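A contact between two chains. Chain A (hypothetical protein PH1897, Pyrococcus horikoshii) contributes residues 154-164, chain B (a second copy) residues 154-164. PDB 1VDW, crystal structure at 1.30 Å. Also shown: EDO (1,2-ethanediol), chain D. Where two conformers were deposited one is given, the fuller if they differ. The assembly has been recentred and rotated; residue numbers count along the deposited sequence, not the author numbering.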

# COMPACT_ATOMS: atom_id res chain seq x y z
N TYR A 154 -12.77 -0.72 -1.11
CA TYR A 154 -12.85 -1.17 -2.50
C TYR A 154 -14.31 -1.10 -2.95
O TYR A 154 -15.19 -1.67 -2.30
CB TYR A 154 -12.42 -2.63 -2.66
CG TYR A 154 -10.97 -2.95 -2.39
CD1 TYR A 154 -10.08 -3.18 -3.44
CD2 TYR A 154 -10.51 -3.12 -1.09
CE1 TYR A 154 -8.77 -3.58 -3.20
CE2 TYR A 154 -9.20 -3.51 -0.84
CZ TYR A 154 -8.34 -3.74 -1.90
OH TYR A 154 -7.06 -4.17 -1.67
N THR A 155 -14.56 -0.42 -4.06
CA THR A 155 -15.91 -0.34 -4.61
C THR A 155 -15.83 -0.06 -6.10
O THR A 155 -14.83 0.46 -6.59
CB THR A 155 -16.74 0.78 -3.95
OG1 THR A 155 -18.06 0.78 -4.50
CG2 THR A 155 -16.10 2.14 -4.19
N LYS A 156 -16.88 -0.43 -6.82
CA LYS A 156 -16.95 -0.21 -8.26
C LYS A 156 -17.79 1.03 -8.52
O LYS A 156 -17.80 1.57 -9.62
CB LYS A 156 -17.60 -1.41 -8.95
CG LYS A 156 -16.84 -2.72 -8.81
CD LYS A 156 -15.82 -2.92 -9.93
CE LYS A 156 -14.74 -1.86 -9.93
NZ LYS A 156 -13.79 -2.05 -11.06
N GLY A 157 -18.49 1.48 -7.48
CA GLY A 157 -19.35 2.64 -7.64
C GLY A 157 -18.94 3.86 -6.85
O GLY A 157 -17.77 4.04 -6.52
N LYS A 158 -19.92 4.71 -6.54
CA LYS A 158 -19.66 5.93 -5.79
C LYS A 158 -19.40 5.62 -4.32
O LYS A 158 -20.08 4.79 -3.72
CB LYS A 158 -20.84 6.89 -5.93
CG LYS A 158 -20.68 8.19 -5.15
CD LYS A 158 -21.69 9.24 -5.58
CE LYS A 158 -21.39 9.76 -6.98
NZ LYS A 158 -22.31 10.87 -7.37
N GLY A 159 -18.40 6.29 -3.76
CA GLY A 159 -18.07 6.06 -2.36
C GLY A 159 -18.05 7.32 -1.54
O GLY A 159 -17.50 7.35 -0.44
N THR A 160 -18.66 8.38 -2.07
CA THR A 160 -18.70 9.67 -1.39
C THR A 160 -19.20 9.59 0.05
O THR A 160 -18.56 10.13 0.96
CB THR A 160 -19.60 10.66 -2.16
OG1 THR A 160 -19.14 10.77 -3.51
CG2 THR A 160 -19.58 12.03 -1.50
N LYS A 161 -20.33 8.92 0.27
CA LYS A 161 -20.89 8.81 1.60
C LYS A 161 -19.98 8.10 2.59
O LYS A 161 -19.84 8.53 3.73
CB LYS A 161 -22.26 8.12 1.55
CG LYS A 161 -23.33 8.94 0.84
CD LYS A 161 -24.66 8.22 0.82
CE LYS A 161 -25.73 9.03 0.10
NZ LYS A 161 -27.03 8.31 0.06
N ILE A 162 -19.34 7.02 2.15
CA ILE A 162 -18.43 6.30 3.04
C ILE A 162 -17.16 7.12 3.30
O ILE A 162 -16.70 7.20 4.43
CB ILE A 162 -18.05 4.91 2.44
CG1 ILE A 162 -19.25 3.96 2.53
CG2 ILE A 162 -16.85 4.33 3.18
CD1 ILE A 162 -19.01 2.60 1.91
N ILE A 163 -16.62 7.73 2.26
CA ILE A 163 -15.41 8.53 2.41
C ILE A 163 -15.62 9.68 3.39
O ILE A 163 -14.70 10.08 4.10
CB ILE A 163 -14.94 9.08 1.04
CG1 ILE A 163 -14.52 7.90 0.15
CG2 ILE A 163 -13.77 10.04 1.23
CD1 ILE A 163 -14.24 8.28 -1.29
N ASP A 164 -16.84 10.21 3.45
CA ASP A 164 -17.15 11.31 4.36
C ASP A 164 -17.00 10.90 5.82
O ASP A 164 -16.69 11.72 6.68
CB ASP A 164 -18.58 11.80 4.11
CG ASP A 164 -19.08 12.71 5.22
OD1 ASP A 164 -18.54 13.84 5.35
OD2 ASP A 164 -20.00 12.31 5.95
N TYR B 154 -6.91 9.06 -5.53
CA TYR B 154 -7.29 9.75 -4.31
C TYR B 154 -8.46 10.66 -4.63
O TYR B 154 -8.39 11.50 -5.53
CB TYR B 154 -6.13 10.59 -3.77
CG TYR B 154 -5.03 9.78 -3.13
CD1 TYR B 154 -4.98 9.60 -1.75
CD2 TYR B 154 -4.03 9.21 -3.91
CE1 TYR B 154 -3.96 8.87 -1.16
CE2 TYR B 154 -3.00 8.48 -3.33
CZ TYR B 154 -2.97 8.31 -1.96
OH TYR B 154 -1.95 7.60 -1.38
N THR B 155 -9.54 10.49 -3.89
CA THR B 155 -10.73 11.29 -4.14
C THR B 155 -11.57 11.41 -2.88
O THR B 155 -11.43 10.62 -1.95
CB THR B 155 -11.57 10.64 -5.25
OG1 THR B 155 -12.78 11.38 -5.43
CG2 THR B 155 -11.91 9.19 -4.89
N LYS B 156 -12.43 12.43 -2.86
CA LYS B 156 -13.32 12.64 -1.74
C LYS B 156 -14.71 12.19 -2.17
O LYS B 156 -15.66 12.23 -1.38
CB LYS B 156 -13.34 14.12 -1.34
CG LYS B 156 -12.11 14.53 -0.54
CD LYS B 156 -12.10 13.86 0.82
CE LYS B 156 -10.70 13.49 1.25
NZ LYS B 156 -10.13 12.43 0.37
N GLY B 157 -14.81 11.75 -3.41
CA GLY B 157 -16.08 11.28 -3.94
C GLY B 157 -16.22 11.44 -5.44
O GLY B 157 -16.98 10.71 -6.08
N LYS B 158 -15.48 12.39 -6.01
CA LYS B 158 -15.54 12.62 -7.45
C LYS B 158 -14.81 11.53 -8.23
O LYS B 158 -14.01 10.78 -7.67
CB LYS B 158 -14.91 13.97 -7.80
CG LYS B 158 -15.61 15.18 -7.21
CD LYS B 158 -14.94 16.46 -7.68
CE LYS B 158 -15.69 17.70 -7.19
NZ LYS B 158 -15.06 18.95 -7.71
N GLY B 159 -15.10 11.45 -9.53
CA GLY B 159 -14.43 10.49 -10.39
C GLY B 159 -14.92 9.06 -10.48
O GLY B 159 -14.15 8.19 -10.86
N THR B 160 -16.18 8.81 -10.15
CA THR B 160 -16.70 7.44 -10.23
C THR B 160 -16.54 6.88 -11.64
O THR B 160 -16.26 5.69 -11.82
CB THR B 160 -18.20 7.38 -9.84
OG1 THR B 160 -18.35 7.79 -8.48
CG2 THR B 160 -18.74 5.97 -10.00
N LYS B 161 -16.72 7.73 -12.65
CA LYS B 161 -16.59 7.32 -14.05
C LYS B 161 -15.17 6.86 -14.40
O LYS B 161 -14.95 6.24 -15.44
CB LYS B 161 -16.97 8.47 -14.98
CG LYS B 161 -18.45 8.77 -15.07
CD LYS B 161 -18.68 9.90 -16.07
CE LYS B 161 -20.15 10.17 -16.31
NZ LYS B 161 -20.33 11.25 -17.32
N ILE B 162 -14.21 7.18 -13.54
CA ILE B 162 -12.83 6.77 -13.78
C ILE B 162 -12.64 5.27 -13.60
O ILE B 162 -11.90 4.62 -14.34
CB ILE B 162 -11.86 7.50 -12.82
CG1 ILE B 162 -11.86 9.00 -13.10
CG2 ILE B 162 -10.45 6.93 -12.96
CD1 ILE B 162 -11.06 9.81 -12.10
N ILE B 163 -13.34 4.72 -12.61
CA ILE B 163 -13.24 3.30 -12.28
C ILE B 163 -13.43 2.34 -13.45
O ILE B 163 -12.66 1.40 -13.61
CB ILE B 163 -14.21 2.94 -11.13
CG1 ILE B 163 -14.01 3.91 -9.96
CG2 ILE B 163 -13.97 1.51 -10.67
CD1 ILE B 163 -12.59 3.95 -9.43
N ASP B 164 -14.44 2.57 -14.27
CA ASP B 164 -14.69 1.68 -15.40
C ASP B 164 -13.67 1.87 -16.53
O ASP B 164 -13.64 1.09 -17.48
CB ASP B 164 -16.11 1.90 -15.94
CG ASP B 164 -16.27 3.22 -16.65
OD1 ASP B 164 -15.90 3.31 -17.84
OD2 ASP B 164 -16.75 4.18 -16.01
C1 EDO D . -15.55 7.90 -6.00
O1 EDO D . -16.82 8.08 -5.37
C2 EDO D . -15.36 6.41 -6.30
O2 EDO D . -15.41 5.67 -5.07
O HOH W 1 -11.66 -0.74 -12.14
O HOH W 2 -16.91 12.32 0.84

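This is a small, mostly van der Waals contact between the same loop and helix start in two copies of the protein, with no clear direct hydrogen bond across it and with waters and a bound ethanediol supplying polar links. The two stretches bury 451 Å² between them.

Much of that area comes from Ile A163 and Ile B163, whose CA-to-CB bonds both point toward the other chain. Each isoleucine packs on the opposing loop. CD1 of Ile A163 lies 3.7 Å from Thr B155 O, and CG2 of Ile A163 lies 3.9 Å from Lys B156 O. CG2 of Ile B163 lies 3.5 Å from CE of Lys A156. That CE, near the end of the lysine's aliphatic chain, packs on the isoleucine, while NZ binds a water. Lys A156 NZ donates to water 1 at 2.7 Å, and Ile B163 O lies 2.8 Å from the same water. Water 2 donates to Thr A160 O at 2.7 Å and to Lys B156 O at 2.5 Å.

The backbones come close at Thr A160 and Gly B157, with CA atoms 4.0 Å apart. Thr A160 OG1 sits 3.1 Å from Gly B157 CA. A CB on Gly B157 would clash with that hydroxyl, and the backbone angles there call for glycine in any case. Thr B160 also points toward its partner chain, placing CG2 3.8 Å from Gly A157 C and OG1 3.5 Å from Lys A158 CA.

Ethanediol, probably from the crystallisation liquor, bridges the chains. Ethanediol O1 accepts from Gly A159 N at 2.9 Å and donates to Gly B157 O at 2.7 Å. Ethanediol O2 donates a weak hydrogen bond to Gly A157 O at 3.2 Å. Within the loops, Gly A157 N donates to Thr A155 OG1 at 3.1 Å, and Gly B157 N to Thr B155 OG1 at 2.9 Å.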